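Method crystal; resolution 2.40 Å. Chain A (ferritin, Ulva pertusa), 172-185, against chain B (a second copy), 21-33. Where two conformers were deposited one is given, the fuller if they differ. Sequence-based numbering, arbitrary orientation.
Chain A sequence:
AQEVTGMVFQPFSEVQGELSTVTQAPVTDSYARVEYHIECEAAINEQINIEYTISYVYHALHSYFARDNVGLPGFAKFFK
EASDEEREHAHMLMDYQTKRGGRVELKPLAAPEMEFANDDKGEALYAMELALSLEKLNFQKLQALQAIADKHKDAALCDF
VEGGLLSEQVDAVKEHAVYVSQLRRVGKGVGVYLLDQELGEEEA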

ATOM      1  N   ALA A 172       3.858 -35.071 -29.859  1.00 36.91           N
ATOM      2  CA  ALA A 172       4.431 -36.111 -29.014  1.00 40.54           C
ATOM      3  C   ALA A 172       5.517 -36.924 -29.739  1.00 45.15           C
ATOM      4  O   ALA A 172       6.613 -37.137 -29.184  1.00 34.49           O
ATOM      5  N   VAL A 173       5.222 -37.369 -30.968  1.00 34.20           N
ATOM      6  CA  VAL A 173       6.202 -38.142 -31.718  1.00 38.81           C
ATOM      7  C   VAL A 173       7.516 -37.394 -31.932  1.00 43.81           C
ATOM      8  O   VAL A 173       8.590 -37.947 -31.685  1.00 40.72           O
ATOM      9  N   LYS A 174       7.431 -36.151 -32.409  1.00 39.18           N
ATOM     10  CA  LYS A 174       8.632 -35.339 -32.617  1.00 48.54           C
ATOM     11  C   LYS A 174       9.443 -35.193 -31.321  1.00 52.53           C
ATOM     12  O   LYS A 174      10.672 -35.365 -31.327  1.00 44.43           O
ATOM     13  N   GLU A 175       8.752 -34.902 -30.215  1.00 44.20           N
ATOM     14  CA  GLU A 175       9.399 -34.771 -28.907  0.59 45.20           C
ATOM     15  C   GLU A 175      10.153 -36.038 -28.518  1.00 49.76           C
ATOM     16  O   GLU A 175      11.262 -35.982 -27.963  1.00 47.79           O
ATOM     17  N   HIS A 176       9.551 -37.198 -28.790  1.00 43.70           N
ATOM     18  CA  HIS A 176      10.231 -38.451 -28.453  1.00 42.57           C
ATOM     19  C   HIS A 176      11.387 -38.741 -29.403  1.00 44.32           C
ATOM     20  O   HIS A 176      12.410 -39.293 -28.994  1.00 46.33           O
ATOM     21  N   ALA A 177      11.242 -38.346 -30.662  1.00 43.01           N
ATOM     22  CA  ALA A 177      12.333 -38.531 -31.618  1.00 50.09           C
ATOM     23  C   ALA A 177      13.581 -37.808 -31.112  1.00 48.78           C
ATOM     24  O   ALA A 177      14.677 -38.386 -31.082  1.00 45.66           O
ATOM     25  N   VAL A 178      13.398 -36.558 -30.679  1.00 47.83           N
ATOM     26  CA  VAL A 178      14.499 -35.744 -30.154  1.00 42.85           C
ATOM     27  C   VAL A 178      15.229 -36.365 -28.951  1.00 46.76           C
ATOM     28  O   VAL A 178      16.465 -36.402 -28.929  1.00 45.85           O
ATOM     29  N   TYR A 179      14.473 -36.852 -27.965  1.00 40.33           N
ATOM     30  CA  TYR A 179      15.063 -37.579 -26.831  1.00 47.61           C
ATOM     31  C   TYR A 179      15.963 -38.716 -27.277  1.00 47.68           C
ATOM     32  O   TYR A 179      17.051 -38.924 -26.720  1.00 41.70           O
ATOM     33  N   VAL A 180      15.464 -39.488 -28.243  1.00 44.08           N
ATOM     34  CA  VAL A 180      16.218 -40.607 -28.790  1.00 47.24           C
ATOM     35  C   VAL A 180      17.504 -40.096 -29.429  1.00 47.41           C
ATOM     36  O   VAL A 180      18.597 -40.607 -29.163  1.00 42.54           O
ATOM     37  N   SER A 181      17.364 -39.066 -30.258  1.00 45.81           N
ATOM     38  CA  SER A 181      18.513 -38.447 -30.893  1.00 42.20           C
ATOM     39  C   SER A 181      19.527 -37.993 -29.832  1.00 52.49           C
ATOM     40  O   SER A 181      20.741 -38.179 -29.999  1.00 46.24           O
ATOM     41  N   GLN A 182      19.035 -37.406 -28.741  1.00 42.04           N
ATOM     42  CA  GLN A 182      19.927 -36.918 -27.696  1.00 43.38           C
ATOM     43  C   GLN A 182      20.681 -38.051 -26.983  1.00 45.53           C
ATOM     44  O   GLN A 182      21.900 -37.965 -26.756  1.00 41.65           O
ATOM     45  N   LEU A 183      19.960 -39.106 -26.619  1.00 37.03           N
ATOM     46  CA  LEU A 183      20.581 -40.219 -25.908  1.00 40.01           C
ATOM     47  C   LEU A 183      21.657 -40.872 -26.782  1.00 46.14           C
ATOM     48  O   LEU A 183      22.753 -41.195 -26.310  1.00 41.50           O
ATOM     49  N   ARG A 184      21.339 -41.028 -28.064  1.00 38.49           N
ATOM     50  CA  ARG A 184      22.301 -41.503 -29.046  1.00 48.81           C
ATOM     51  C   ARG A 184      23.523 -40.590 -29.125  1.00 47.65           C
ATOM     52  O   ARG A 184      24.646 -41.071 -29.210  1.00 44.67           O
ATOM     53  N   ARG A 185      23.309 -39.280 -29.078  1.00 39.23           N
ATOM     54  CA  ARG A 185      24.416 -38.339 -29.175  1.00 42.72           C
ATOM     55  C   ARG A 185      25.364 -38.407 -27.969  1.00 43.91           C
ATOM     56  O   ARG A 185      26.576 -38.449 -28.143  1.00 44.83           O
TER
ATOM     57  N   THR B  21      12.270 -50.889 -36.577  1.00 45.25           N
ATOM     58  CA  THR B  21      12.485 -49.704 -37.412  1.00 42.66           C
ATOM     59  C   THR B  21      13.286 -48.650 -36.673  1.00 49.88           C
ATOM     60  O   THR B  21      14.283 -48.136 -37.173  1.00 58.38           O
ATOM     61  N   VAL B  22      12.840 -48.334 -35.465  1.00 49.96           N
ATOM     62  CA  VAL B  22      13.506 -47.334 -34.650  1.00 53.87           C
ATOM     63  C   VAL B  22      14.919 -47.755 -34.242  1.00 57.20           C
ATOM     64  O   VAL B  22      15.866 -46.960 -34.361  1.00 51.38           O
ATOM     65  N   THR B  23      15.065 -48.991 -33.757  1.00 50.77           N
ATOM     66  CA  THR B  23      16.351 -49.421 -33.201  1.00 47.26           C
ATOM     67  C   THR B  23      17.433 -49.519 -34.282  1.00 50.94           C
ATOM     68  O   THR B  23      18.614 -49.314 -33.997  1.00 47.39           O
ATOM     69  N   GLN B  24      17.020 -49.814 -35.520  1.00 51.88           N
ATOM     70  CA  GLN B  24      17.974 -49.976 -36.610  0.53 54.93           C
ATOM     71  C   GLN B  24      18.303 -48.668 -37.327  1.00 60.42           C
ATOM     72  O   GLN B  24      19.410 -48.510 -37.854  1.00 56.69           O
ATOM     73  N   ALA B  25      17.361 -47.726 -37.336  1.00 58.73           N
ATOM     74  CA  ALA B  25      17.550 -46.484 -38.088  1.00 53.25           C
ATOM     75  C   ALA B  25      18.934 -45.864 -37.899  1.00 55.04           C
ATOM     76  O   ALA B  25      19.471 -45.832 -36.784  1.00 50.00           O
ATOM     77  N   PRO B  26      19.533 -45.399 -39.007  1.00 52.91           N
ATOM     78  CA  PRO B  26      20.783 -44.630 -38.963  1.00 49.19           C
ATOM     79  C   PRO B  26      20.506 -43.174 -38.560  1.00 58.09           C
ATOM     80  O   PRO B  26      19.373 -42.677 -38.670  1.00 49.18           O
ATOM     81  N   VAL B  27      21.535 -42.483 -38.094  1.00 53.22           N
ATOM     82  CA  VAL B  27      21.320 -41.131 -37.606  1.00 49.92           C
ATOM     83  C   VAL B  27      21.023 -40.179 -38.753  1.00 53.10           C
ATOM     84  O   VAL B  27      20.884 -38.976 -38.547  1.00 54.13           O
ATOM     85  N   THR B  28      20.932 -40.725 -39.962  1.00 53.61           N
ATOM     86  CA  THR B  28      20.737 -39.912 -41.159  1.00 56.39           C
ATOM     87  C   THR B  28      19.273 -39.898 -41.529  1.00 57.83           C
ATOM     88  O   THR B  28      18.854 -39.113 -42.375  1.00 53.62           O
ATOM     89  N   ASP B  29      18.516 -40.796 -40.906  1.00 48.76           N
ATOM     90  CA  ASP B  29      17.075 -40.877 -41.103  1.00 54.26           C
ATOM     91  C   ASP B  29      16.333 -40.110 -40.014  1.00 55.63           C
ATOM     92  O   ASP B  29      16.757 -40.100 -38.855  1.00 49.46           O
ATOM     93  N   SER B  30      15.234 -39.463 -40.391  1.00 45.44           N
ATOM     94  CA  SER B  30      14.297 -38.935 -39.415  1.00 43.14           C
ATOM     95  C   SER B  30      13.767 -40.122 -38.625  1.00 51.08           C
ATOM     96  O   SER B  30      13.468 -41.174 -39.199  1.00 50.10           O
ATOM     97  N   TYR B  31      13.648 -39.973 -37.314  1.00 49.16           N
ATOM     98  CA  TYR B  31      13.071 -41.042 -36.513  1.00 41.51           C
ATOM     99  C   TYR B  31      11.569 -40.866 -36.380  1.00 45.93           C
ATOM    100  O   TYR B  31      10.866 -41.775 -35.940  1.00 46.08           O
ATOM    101  N   ALA B  32      11.082 -39.681 -36.736  1.00 45.32           N
ATOM    102  CA  ALA B  32       9.708 -39.300 -36.419  1.00 44.28           C
ATOM    103  C   ALA B  32       8.727 -39.627 -37.547  1.00 46.20           C
ATOM    104  O   ALA B  32       7.561 -39.950 -37.298  1.00 49.68           O
ATOM    105  N   ARG B  33       9.210 -39.547 -38.783  1.00 44.29           N
ATOM    106  CA  ARG B  33       8.345 -39.631 -39.958  1.00 53.62           C
ATOM    107  C   ARG B  33       7.402 -40.838 -39.958  1.00 45.04           C
ATOM    108  O   ARG B  33       7.841 -41.978 -39.850  1.00 47.69           O
TER

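One face of the chain A helix, carrying Val173(A), Ala177(A), Val180(A) and Arg184(A), meets a chain B segment that leaves its helix at Ala25(B), passes through a type I turn from Pro26(B) to Asp29(B), and comes back alongside. The backbones come closest where two alanines meet: the CA atoms of Ala177(A) and Ala32(B) lie 5.5 Å apart, and their CB atoms touch at 3.8 Å. Each methyl points toward the other stretch, and such small side chains let the two backbones come this near. Val173(A), with chi1 t, extends this apolar patch, its CG1 lying 3.7 Å from Ala32(B) CB and 3.5 Å from Ala32(B) O.

The large bump from chain B is Tyr31(B), chi1 m. Its ring fits edge-on against the low stretch of helix surface formed by Ala177(A) and Ser181(A), small residues one turn apart. Ala177(A) O, 3.8 Å from Tyr31(B) CD2, and Ser181(A) CA, 3.9 Å from Tyr31(B) CE2, both meet the ring at its edge. Val180(A), chi1 t, adds a methyl, with CG1 4.0 Å from Tyr31(B) CD2, while Ala177(A) CB packs 4.1 Å from Tyr31(B) CB.

Arg184(A) has more of its surface covered by the other stretch than any other residue here. With chi1 m and chi2 and chi3 t, its long arm carries the guanidinium to the end of the chain B helix, where carbonyls no longer all have helical partners. Arg184(A) NH1 donates to Ala25(B) O at 2.9 Å, a nearly straight bond at the guanidinium edge, and makes a weak hydrogen bond to Tyr31(B) OH at 3.1 Å. The tyrosine therefore serves twice, its ring packing against the helix and its hydroxyl meeting the arginine. Arg184(A) NH2 also lies 3.0 Å from Val22(B) O.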

ATOM      1  CB  ALA A 172       3.336 -37.024 -28.454  1.00 40.63           C
ATOM      2  CB  VAL A 173       5.677 -38.606 -33.088  1.00 46.37           C
ATOM      3  CG1 VAL A 173       6.845 -39.104 -33.951  1.00 33.31           C
ATOM      4  CG2 VAL A 173       4.612 -39.686 -32.915  1.00 42.59           C
ATOM      5  CB  LYS A 174       8.271 -33.964 -33.198  1.00 55.77           C
ATOM      6  CG  LYS A 174       9.369 -32.897 -33.083  1.00 44.91           C
ATOM      7  CD  LYS A 174      10.414 -33.013 -34.166  1.00 48.31           C
ATOM      8  CE  LYS A 174      11.560 -32.031 -33.931  1.00 45.27           C
ATOM      9  NZ  LYS A 174      11.344 -30.743 -34.625  1.00 41.07           N
ATOM     10  CB  GLU A 175       8.364 -34.440 -27.824  0.59 48.81           C
ATOM     11  CG  GLU A 175       8.871 -34.570 -26.387  0.59 46.35           C
ATOM     12  CD  GLU A 175       7.740 -34.520 -25.368  0.59 53.78           C
ATOM     13  OE1 GLU A 175       6.577 -34.726 -25.776  0.59 48.93           O
ATOM     14  OE2 GLU A 175       8.009 -34.280 -24.166  0.59 47.91           O
ATOM     15  CB  HIS A 176       9.268 -39.624 -28.404  1.00 43.04           C
ATOM     16  CG  HIS A 176       8.414 -39.648 -27.174  1.00 47.65           C
ATOM     17  ND1 HIS A 176       8.677 -40.475 -26.104  1.00 57.04           N
ATOM     18  CD2 HIS A 176       7.307 -38.945 -26.845  1.00 43.53           C
ATOM     19  CE1 HIS A 176       7.763 -40.284 -25.169  1.00 53.14           C
ATOM     20  NE2 HIS A 176       6.922 -39.359 -25.593  1.00 50.86           N
ATOM     21  CB  ALA A 177      11.934 -38.055 -33.017  1.00 40.57           C
ATOM     22  CB  VAL A 178      14.014 -34.339 -29.800  1.00 42.80           C
ATOM     23  CG1 VAL A 178      15.133 -33.532 -29.118  1.00 35.04           C
ATOM     24  CG2 VAL A 178      13.521 -33.650 -31.056  1.00 39.63           C
ATOM     25  CB  TYR A 179      13.985 -38.206 -25.949  1.00 44.52           C
ATOM     26  CG  TYR A 179      13.115 -37.218 -25.232  1.00 54.75           C
ATOM     27  CD1 TYR A 179      13.657 -36.068 -24.650  1.00 49.20           C
ATOM     28  CD2 TYR A 179      11.751 -37.446 -25.112  1.00 54.66           C
ATOM     29  CE1 TYR A 179      12.849 -35.162 -23.990  1.00 50.42           C
ATOM     30  CE2 TYR A 179      10.936 -36.554 -24.447  1.00 58.32           C
ATOM     31  CZ  TYR A 179      11.486 -35.416 -23.889  1.00 61.83           C
ATOM     32  OH  TYR A 179      10.653 -34.544 -23.230  1.00 68.23           O
ATOM     33  CB  VAL A 180      15.386 -41.413 -29.818  1.00 47.03           C
ATOM     34  CG1 VAL A 180      16.271 -42.358 -30.601  1.00 40.34           C
ATOM     35  CG2 VAL A 180      14.271 -42.185 -29.114  1.00 40.39           C
ATOM     36  CB  SER A 181      18.059 -37.273 -31.758  1.00 39.22           C
ATOM     37  OG  SER A 181      19.160 -36.475 -32.138  1.00 44.31           O
ATOM     38  CB  GLN A 182      19.146 -36.084 -26.683  1.00 44.35           C
ATOM     39  CG  GLN A 182      18.753 -34.724 -27.209  1.00 52.58           C
ATOM     40  CD  GLN A 182      17.914 -33.939 -26.219  1.00 56.91           C
ATOM     41  OE1 GLN A 182      18.071 -32.725 -26.089  1.00 61.64           O
ATOM     42  NE2 GLN A 182      17.022 -34.632 -25.509  1.00 48.68           N
ATOM     43  CB  LEU A 183      19.519 -41.220 -25.455  1.00 42.75           C
ATOM     44  CG  LEU A 183      18.767 -40.748 -24.206  1.00 48.40           C
ATOM     45  CD1 LEU A 183      17.611 -41.675 -23.832  1.00 44.26           C
ATOM     46  CD2 LEU A 183      19.753 -40.623 -23.056  1.00 37.58           C
ATOM     47  CB  ARG A 184      21.645 -41.633 -30.427  1.00 42.13           C
ATOM     48  CG  ARG A 184      20.578 -42.723 -30.502  1.00 41.46           C
ATOM     49  CD  ARG A 184      20.054 -42.911 -31.920  1.00 47.39           C
ATOM     50  NE  ARG A 184      19.304 -44.161 -32.088  1.00 48.27           N
ATOM     51  CZ  ARG A 184      19.114 -44.766 -33.258  1.00 48.10           C
ATOM     52  NH1 ARG A 184      19.618 -44.244 -34.372  1.00 43.69           N
ATOM     53  NH2 ARG A 184      18.415 -45.891 -33.321  1.00 49.07           N
ATOM     54  CB  ARG A 185      23.896 -36.904 -29.368  1.00 40.46           C
ATOM     55  CG  ARG A 185      24.996 -35.834 -29.419  1.00 43.13           C
ATOM     56  CD  ARG A 185      24.424 -34.430 -29.702  1.00 46.92           C
ATOM     57  NE  ARG A 185      23.553 -34.411 -30.872  1.00 42.79           N
ATOM     58  CZ  ARG A 185      23.994 -34.269 -32.117  1.00 44.17           C
ATOM     59  NH1 ARG A 185      25.291 -34.115 -32.352  1.00 43.44           N
ATOM     60  NH2 ARG A 185      23.142 -34.268 -33.128  1.00 42.52           N
TER
ATOM     61  CB  THR B  21      11.164 -49.040 -37.805  1.00 56.20           C
ATOM     62  OG1 THR B  21      10.404 -49.919 -38.647  1.00 56.04           O
ATOM     63  CG2 THR B  21      11.437 -47.708 -38.531  1.00 49.09           C
ATOM     64  CB  VAL B  22      12.670 -46.987 -33.386  1.00 51.89           C
ATOM     65  CG1 VAL B  22      13.542 -46.302 -32.329  1.00 47.48           C
ATOM     66  CG2 VAL B  22      11.458 -46.121 -33.762  1.00 46.34           C
ATOM     67  CB  THR B  23      16.255 -50.771 -32.436  1.00 54.15           C
ATOM     68  OG1 THR B  23      16.266 -51.856 -33.365  1.00 67.17           O
ATOM     69  CG2 THR B  23      14.993 -50.853 -31.595  1.00 45.90           C
ATOM     70  CB  GLN B  24      17.490 -51.020 -37.620  0.53 53.39           C
ATOM     71  CG  GLN B  24      18.215 -52.351 -37.516  0.53 52.04           C
ATOM     72  CD  GLN B  24      17.771 -53.164 -36.328  0.53 54.59           C
ATOM     73  OE1 GLN B  24      16.575 -53.291 -36.060  0.53 61.31           O
ATOM     74  NE2 GLN B  24      18.732 -53.730 -35.607  0.53 58.80           N
ATOM     75  CB  ALA B  25      16.449 -45.465 -37.758  1.00 46.98           C
ATOM     76  CB  PRO B  26      21.283 -44.699 -40.413  1.00 47.77           C
ATOM     77  CG  PRO B  26      20.032 -44.854 -41.236  1.00 46.05           C
ATOM     78  CD  PRO B  26      19.077 -45.654 -40.388  1.00 47.43           C
ATOM     79  CB  VAL B  27      22.524 -40.645 -36.793  1.00 56.02           C
ATOM     80  CG1 VAL B  27      22.783 -41.622 -35.651  1.00 42.37           C
ATOM     81  CG2 VAL B  27      23.783 -40.479 -37.702  1.00 39.64           C
ATOM     82  CB  THR B  28      21.513 -40.469 -42.375  1.00 53.31           C
ATOM     83  OG1 THR B  28      21.255 -41.877 -42.515  1.00 52.12           O
ATOM     84  CG2 THR B  28      22.986 -40.249 -42.206  1.00 37.98           C
ATOM     85  CB  ASP B  29      16.615 -42.338 -41.067  1.00 60.11           C
ATOM     86  CG  ASP B  29      16.932 -43.092 -42.349  1.00 63.82           C
ATOM     87  OD1 ASP B  29      16.600 -44.297 -42.416  1.00 51.27           O
ATOM     88  OD2 ASP B  29      17.512 -42.488 -43.279  1.00 63.76           O
ATOM     89  CB  SER B  30      13.135 -38.240 -40.123  1.00 46.02           C
ATOM     90  OG  SER B  30      11.952 -38.314 -39.342  1.00 49.57           O
ATOM     91  CB  TYR B  31      13.674 -41.067 -35.115  1.00 46.75           C
ATOM     92  CG  TYR B  31      15.177 -41.104 -35.070  1.00 50.21           C
ATOM     93  CD1 TYR B  31      15.909 -41.839 -36.003  1.00 45.19           C
ATOM     94  CD2 TYR B  31      15.870 -40.417 -34.076  1.00 51.72           C
ATOM     95  CE1 TYR B  31      17.294 -41.877 -35.945  1.00 50.71           C
ATOM     96  CE2 TYR B  31      17.254 -40.443 -34.015  1.00 53.94           C
ATOM     97  CZ  TYR B  31      17.963 -41.174 -34.946  1.00 47.50           C
ATOM     98  OH  TYR B  31      19.340 -41.193 -34.868  1.00 46.16           O
ATOM     99  CB  ALA B  32       9.636 -37.801 -36.067  1.00 36.04           C
ATOM    100  CB  ARG B  33       9.193 -39.627 -41.221  1.00 43.14           C
ATOM    101  CG  ARG B  33       8.406 -39.346 -42.478  1.00 49.83           C
ATOM    102  CD  ARG B  33       9.341 -39.228 -43.669  1.00 46.11           C
ATOM    103  NE  ARG B  33       8.606 -38.830 -44.857  1.00 52.32           N
ATOM    104  CZ  ARG B  33       9.040 -37.950 -45.749  1.00 47.28           C
ATOM    105  NH1 ARG B  33      10.221 -37.364 -45.592  1.00 41.96           N
ATOM    106  NH2 ARG B  33       8.284 -37.647 -46.795  1.00 51.71           N
TER